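Local coordinates for GTPase activator-like protein (Chaetomium thermophilum, PDB 6SSH), which probably stimulates GTP hydrolysis by a small GTPase, the chain being the Rap/Ran-GAP-type domain of the longer TSC2-like protein, at residues 96-110 / 120-133. Residues are numbered along the deposited sequence; the frame is centred on the assembly and turned at random.
Sequences KRHIGNDFVNIVWND and FPSQFNYVYIVITP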
loop_
_atom_site.group_PDB
_atom_site.type_symbol
_atom_site.label_atom_id
_atom_site.label_comp_id
_atom_site.label_asym_id
_atom_site.label_seq_id
_atom_site.Cartn_x
_atom_site.Cartn_y
_atom_site.Cartn_z
ATOM N N LYS A 96 -6.594 6.954 -8.107
ATOM C CA LYS A 96 -6.580 7.946 -7.024
ATOM C C LYS A 96 -7.802 7.840 -6.173
ATOM O O LYS A 96 -7.757 8.110 -4.945
ATOM C CB LYS A 96 -6.362 9.370 -7.555
ATOM C CG LYS A 96 -6.253 10.486 -6.589
ATOM C CD LYS A 96 -5.107 10.329 -5.598
ATOM C CE LYS A 96 -5.078 11.379 -4.497
ATOM N NZ LYS A 96 -4.754 12.720 -4.992
ATOM N N ARG A 97 -8.950 7.476 -6.758
ATOM C CA ARG A 97 -10.188 7.443 -5.986
ATOM C C ARG A 97 -10.089 6.410 -4.869
ATOM O O ARG A 97 -10.798 6.588 -3.843
ATOM C CB ARG A 97 -11.422 7.183 -6.853
ATOM C CG ARG A 97 -11.616 5.699 -7.244
ATOM C CD ARG A 97 -12.832 5.579 -8.184
ATOM N NE ARG A 97 -13.447 4.259 -8.131
ATOM C CZ ARG A 97 -13.075 3.240 -8.860
ATOM N NH1 ARG A 97 -13.725 2.119 -8.739
ATOM N NH2 ARG A 97 -12.030 3.267 -9.663
ATOM N N HIS A 98 -9.280 5.392 -5.042
ATOM C CA HIS A 98 -9.089 4.414 -3.962
ATOM C C HIS A 98 -8.103 4.932 -2.937
ATOM O O HIS A 98 -8.466 5.126 -1.781
ATOM C CB HIS A 98 -8.642 3.075 -4.507
ATOM C CG HIS A 98 -9.578 2.503 -5.494
ATOM N ND1 HIS A 98 -10.837 2.098 -5.123
ATOM C CD2 HIS A 98 -9.425 2.212 -6.792
ATOM C CE1 HIS A 98 -11.450 1.631 -6.221
ATOM N NE2 HIS A 98 -10.621 1.709 -7.235
ATOM N N ILE A 99 -6.876 5.206 -3.356
ATOM C CA ILE A 99 -5.854 5.574 -2.359
ATOM C C ILE A 99 -6.137 6.933 -1.752
ATOM O O ILE A 99 -5.833 7.109 -0.553
ATOM C CB ILE A 99 -4.424 5.410 -2.907
ATOM C CG1 ILE A 99 -4.223 6.404 -4.023
ATOM C CG2 ILE A 99 -4.169 3.914 -3.300
ATOM C CD1 ILE A 99 -3.280 7.448 -3.671
ATOM N N GLY A 100 -6.775 7.847 -2.433
ATOM C CA GLY A 100 -7.093 9.150 -1.865
ATOM C C GLY A 100 -8.185 9.103 -0.841
ATOM O O GLY A 100 -8.327 10.030 -0.040
ATOM N N ASN A 101 -8.929 7.996 -0.795
ATOM C CA ASN A 101 -10.002 7.802 0.182
ATOM C C ASN A 101 -9.636 6.763 1.240
ATOM O O ASN A 101 -10.507 6.389 2.009
ATOM C CB ASN A 101 -11.310 7.468 -0.539
ATOM C CG ASN A 101 -11.907 8.702 -1.129
ATOM O OD1 ASN A 101 -12.324 9.632 -0.431
ATOM N ND2 ASN A 101 -11.880 8.764 -2.459
ATOM N N ASP A 102 -8.381 6.307 1.225
ATOM C CA ASP A 102 -7.891 5.345 2.227
ATOM C C ASP A 102 -7.122 6.094 3.273
ATOM O O ASP A 102 -6.176 6.828 2.994
ATOM C CB ASP A 102 -7.002 4.349 1.553
ATOM C CG ASP A 102 -7.748 3.384 0.615
ATOM O OD1 ASP A 102 -8.966 3.237 0.764
ATOM O OD2 ASP A 102 -7.044 2.753 -0.214
ATOM N N PHE A 103 -7.491 5.872 4.527
ATOM C CA PHE A 103 -6.803 6.539 5.632
ATOM C C PHE A 103 -5.332 6.114 5.659
ATOM O O PHE A 103 -4.460 6.909 6.025
ATOM C CB PHE A 103 -7.497 6.224 6.966
ATOM C CG PHE A 103 -8.896 6.806 7.114
ATOM C CD1 PHE A 103 -9.235 8.039 6.585
ATOM C CD2 PHE A 103 -9.866 6.086 7.829
ATOM C CE1 PHE A 103 -10.555 8.561 6.769
ATOM C CE2 PHE A 103 -11.141 6.604 8.061
ATOM C CZ PHE A 103 -11.493 7.825 7.495
ATOM N N VAL A 104 -5.066 4.855 5.402
ATOM C CA VAL A 104 -3.753 4.231 5.501
ATOM C C VAL A 104 -3.311 3.746 4.131
ATOM O O VAL A 104 -4.083 3.069 3.446
ATOM C CB VAL A 104 -3.809 3.027 6.468
ATOM C CG1 VAL A 104 -2.453 2.412 6.609
ATOM C CG2 VAL A 104 -4.377 3.489 7.827
ATOM N N ASN A 105 -2.058 4.063 3.761
ATOM C CA ASN A 105 -1.427 3.606 2.535
ATOM C C ASN A 105 -0.038 3.103 2.803
ATOM O O ASN A 105 0.709 3.766 3.526
ATOM C CB ASN A 105 -1.392 4.746 1.462
ATOM C CG ASN A 105 -2.738 5.032 0.880
ATOM O OD1 ASN A 105 -3.227 4.265 0.067
ATOM N ND2 ASN A 105 -3.345 6.071 1.286
ATOM N N ILE A 106 0.282 1.995 2.231
ATOM C CA ILE A 106 1.615 1.397 2.213
ATOM C C ILE A 106 2.325 1.892 0.988
ATOM O O ILE A 106 1.735 1.820 -0.145
ATOM C CB ILE A 106 1.524 -0.124 2.223
ATOM C CG1 ILE A 106 0.826 -0.591 3.491
ATOM C CG2 ILE A 106 2.901 -0.773 2.036
ATOM C CD1 ILE A 106 0.318 -2.018 3.418
ATOM N N VAL A 107 3.550 2.393 1.093
ATOM C CA VAL A 107 4.316 2.914 -0.008
ATOM C C VAL A 107 5.597 2.128 -0.170
ATOM O O VAL A 107 6.376 2.033 0.813
ATOM C CB VAL A 107 4.667 4.394 0.242
ATOM C CG1 VAL A 107 5.530 4.972 -0.879
ATOM C CG2 VAL A 107 3.405 5.230 0.365
ATOM N N TRP A 108 5.833 1.492 -1.283
ATOM C CA TRP A 108 7.096 0.817 -1.575
ATOM C C TRP A 108 7.944 1.822 -2.329
ATOM O O TRP A 108 7.730 2.088 -3.516
ATOM C CB TRP A 108 6.859 -0.468 -2.356
ATOM C CG TRP A 108 8.155 -1.241 -2.508
ATOM C CD1 TRP A 108 9.239 -0.914 -3.242
ATOM C CD2 TRP A 108 8.497 -2.473 -1.810
ATOM N NE1 TRP A 108 10.248 -1.863 -3.081
ATOM C CE2 TRP A 108 9.780 -2.838 -2.225
ATOM C CE3 TRP A 108 7.811 -3.299 -0.946
ATOM C CZ2 TRP A 108 10.425 -3.999 -1.748
ATOM C CZ3 TRP A 108 8.425 -4.452 -0.472
ATOM C CH2 TRP A 108 9.728 -4.782 -0.874
ATOM N N ASN A 109 8.861 2.473 -1.616
ATOM C CA ASN A 109 9.625 3.571 -2.160
ATOM C C ASN A 109 10.917 3.103 -2.815
ATOM O O ASN A 109 11.971 3.022 -2.168
ATOM C CB ASN A 109 9.906 4.595 -1.085
ATOM C CG ASN A 109 10.696 5.771 -1.637
ATOM O OD1 ASN A 109 10.667 6.049 -2.826
ATOM N ND2 ASN A 109 11.429 6.458 -0.741
ATOM N N ASP A 110 10.866 2.789 -4.097
ATOM C CA ASP A 110 12.041 2.516 -4.892
ATOM C C ASP A 110 12.533 3.758 -5.628
ATOM O O ASP A 110 13.351 3.640 -6.537
ATOM C CB ASP A 110 11.794 1.402 -5.891
ATOM C CG ASP A 110 12.272 0.052 -5.423
ATOM O OD1 ASP A 110 12.849 -0.040 -4.316
ATOM O OD2 ASP A 110 12.019 -0.941 -6.122
ATOM N N PHE A 120 0.807 12.517 -2.357
ATOM C CA PHE A 120 -0.479 12.052 -2.833
ATOM C C PHE A 120 -1.550 12.872 -2.119
ATOM O O PHE A 120 -2.234 12.390 -1.200
ATOM C CB PHE A 120 -0.691 10.565 -2.490
ATOM C CG PHE A 120 0.395 9.662 -2.974
ATOM C CD1 PHE A 120 0.526 9.345 -4.340
ATOM C CD2 PHE A 120 1.247 9.071 -2.105
ATOM C CE1 PHE A 120 1.552 8.479 -4.732
ATOM C CE2 PHE A 120 2.245 8.207 -2.497
ATOM C CZ PHE A 120 2.407 7.946 -3.814
ATOM N N PRO A 121 -1.700 14.133 -2.496
ATOM C CA PRO A 121 -2.557 15.027 -1.712
ATOM C C PRO A 121 -3.993 14.521 -1.530
ATOM O O PRO A 121 -4.703 14.146 -2.433
ATOM C CB PRO A 121 -2.513 16.369 -2.483
ATOM C CG PRO A 121 -1.837 16.076 -3.776
ATOM C CD PRO A 121 -1.074 14.789 -3.659
ATOM N N SER A 122 -4.395 14.481 -0.269
ATOM C CA SER A 122 -5.715 14.072 0.095
ATOM C C SER A 122 -5.894 14.439 1.533
ATOM O O SER A 122 -5.040 14.075 2.371
ATOM C CB SER A 122 -5.915 12.567 0.002
ATOM O OG SER A 122 -7.215 12.290 0.508
ATOM N N GLN A 123 -7.046 14.994 1.808
ATOM C CA GLN A 123 -7.416 15.257 3.188
ATOM C C GLN A 123 -7.790 14.007 3.969
ATOM O O GLN A 123 -8.099 14.120 5.153
ATOM C CB GLN A 123 -8.601 16.216 3.256
ATOM C CG GLN A 123 -9.878 15.714 2.687
ATOM C CD GLN A 123 -10.866 16.855 2.492
ATOM O OE1 GLN A 123 -10.784 17.883 3.175
ATOM N NE2 GLN A 123 -11.782 16.697 1.540
ATOM N N PHE A 124 -7.846 12.847 3.327
ATOM C CA PHE A 124 -8.178 11.581 4.022
ATOM C C PHE A 124 -6.976 10.680 4.241
ATOM O O PHE A 124 -7.065 9.676 4.975
ATOM C CB PHE A 124 -9.284 10.872 3.307
ATOM C CG PHE A 124 -10.509 11.724 3.113
ATOM C CD1 PHE A 124 -10.953 12.049 1.836
ATOM C CD2 PHE A 124 -11.169 12.276 4.210
ATOM C CE1 PHE A 124 -12.052 12.857 1.646
ATOM C CE2 PHE A 124 -12.296 13.103 4.019
ATOM C CZ PHE A 124 -12.722 13.393 2.728
ATOM N N ASN A 125 -5.807 11.086 3.790
ATOM C CA ASN A 125 -4.641 10.253 4.000
ATOM C C ASN A 125 -4.006 10.637 5.320
ATOM O O ASN A 125 -3.452 11.719 5.463
ATOM C CB ASN A 125 -3.609 10.377 2.912
ATOM C CG ASN A 125 -3.963 9.642 1.594
ATOM O OD1 ASN A 125 -3.098 9.589 0.724
ATOM N ND2 ASN A 125 -5.123 9.060 1.473
ATOM N N TYR A 126 -4.127 9.785 6.312
ATOM C CA TYR A 126 -3.621 10.079 7.636
ATOM C C TYR A 126 -2.261 9.460 7.871
ATOM O O TYR A 126 -1.493 10.070 8.614
ATOM C CB TYR A 126 -4.552 9.504 8.696
ATOM C CG TYR A 126 -5.960 10.052 8.673
ATOM C CD1 TYR A 126 -6.262 11.270 8.096
ATOM C CD2 TYR A 126 -6.976 9.352 9.296
ATOM C CE1 TYR A 126 -7.584 11.743 8.113
ATOM C CE2 TYR A 126 -8.296 9.799 9.284
ATOM C CZ TYR A 126 -8.584 10.988 8.700
ATOM O OH TYR A 126 -9.900 11.445 8.730
ATOM N N VAL A 127 -1.968 8.295 7.323
ATOM C CA VAL A 127 -0.768 7.510 7.621
ATOM C C VAL A 127 -0.212 6.908 6.363
ATOM O O VAL A 127 -0.991 6.313 5.578
ATOM C CB VAL A 127 -1.122 6.306 8.583
ATOM C CG1 VAL A 127 0.147 5.470 8.896
ATOM C CG2 VAL A 127 -1.751 6.816 9.894
ATOM N N TYR A 128 1.105 6.996 6.187
ATOM C CA TYR A 128 1.850 6.257 5.176
ATOM C C TYR A 128 2.832 5.329 5.899
ATOM O O TYR A 128 3.575 5.751 6.808
ATOM C CB TYR A 128 2.630 7.176 4.229
ATOM C CG TYR A 128 1.731 8.091 3.427
ATOM C CD1 TYR A 128 1.643 9.436 3.746
ATOM C CD2 TYR A 128 0.914 7.570 2.417
ATOM C CE1 TYR A 128 0.848 10.284 3.057
ATOM C CE2 TYR A 128 0.084 8.427 1.717
ATOM C CZ TYR A 128 0.043 9.745 2.066
ATOM O OH TYR A 128 -0.793 10.668 1.390
ATOM N N ILE A 129 2.832 4.070 5.531
ATOM C CA ILE A 129 3.792 3.056 5.979
ATOM C C ILE A 129 4.793 2.916 4.881
ATOM O O ILE A 129 4.446 2.386 3.799
ATOM C CB ILE A 129 3.136 1.737 6.310
ATOM C CG1 ILE A 129 2.148 1.906 7.448
ATOM C CG2 ILE A 129 4.183 0.668 6.653
ATOM C CD1 ILE A 129 1.147 0.843 7.560
ATOM N N VAL A 130 5.979 3.491 5.011
ATOM C CA VAL A 130 6.936 3.636 3.919
ATOM C C VAL A 130 8.011 2.563 4.002
ATOM O O VAL A 130 8.707 2.456 5.038
ATOM C CB VAL A 130 7.556 5.002 3.898
ATOM C CG1 VAL A 130 8.427 5.129 2.714
ATOM C CG2 VAL A 130 6.502 6.105 3.937
ATOM N N ILE A 131 8.167 1.751 2.986
ATOM C CA ILE A 131 9.128 0.648 2.863
ATOM C C ILE A 131 10.209 1.130 1.927
ATOM O O ILE A 131 9.915 1.453 0.783
ATOM C CB ILE A 131 8.491 -0.616 2.286
ATOM C CG1 ILE A 131 7.379 -1.113 3.188
ATOM C CG2 ILE A 131 9.552 -1.690 2.018
ATOM C CD1 ILE A 131 6.411 -2.121 2.553
ATOM N N THR A 132 11.458 1.169 2.340
ATOM C CA THR A 132 12.554 1.598 1.489
ATOM C C THR A 132 13.628 0.530 1.521
ATOM O O THR A 132 14.262 0.352 2.582
ATOM C CB THR A 132 13.142 2.920 1.981
ATOM O OG1 THR A 132 12.091 3.878 2.140
ATOM C CG2 THR A 132 14.120 3.484 1.006
ATOM N N PRO A 133 13.899 -0.163 0.424
ATOM C CA PRO A 133 14.990 -1.148 0.398
ATOM C C PRO A 133 16.315 -0.516 0.806
ATOM O O PRO A 133 16.629 0.630 0.531
ATOM C CB PRO A 133 15.029 -1.597 -1.027
ATOM C CG PRO A 133 13.550 -1.457 -1.468
ATOM C CD PRO A 133 13.117 -0.170 -0.839
HETATM O O HOH W 1 -2.710 7.521 3.721
#
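V104 to W108 pair with V127 to I131 as neighbouring parallel strands, running at 21° to each other and laddered by backbone bonds from V127 N to F103 O through to N109 N to I131 O. F103 O takes both Y126 N and V127 N, and one water, donating to F103 O and V127 O, accepts from N105 ND2. Next to it the N125 amide reaches across: its ND2 gives a fairly straight bond to I99 O (2.9 Å), in the carbonyl plane, while OD1 receives Y128 OH at 2.6 Å, so both ends of the amide are tethered and its rotation is fixed. I99 O gathers two more donors from its own segment, D102 N and N105 ND2. S122 OG sits on a lone pair of G100 O (2.6 Å) and also accepts from F124 N, closing an ST turn. K96 NZ bonds P121 O (2.9 Å). The F103 and Y126 rings lie nearly parallel, planes 8° apart, but slid so that Y126 CE2 covers the rim of F103 near CD1 (3.4 Å). At the far end I131 CG2 lies over the six-membered ring of W108, 3.9 Å from the centroid, a CH-pi contact. Within the mixed sheet of this Rap/Ran-GAP-type domain, strand 2-10 flanks 104-109 and antiparallel 155-162 follows 127-134; helix 183-201 covers V104 and I106, and helix 17-21 meets F120 and supplies E17, a salt-bridge partner of K96.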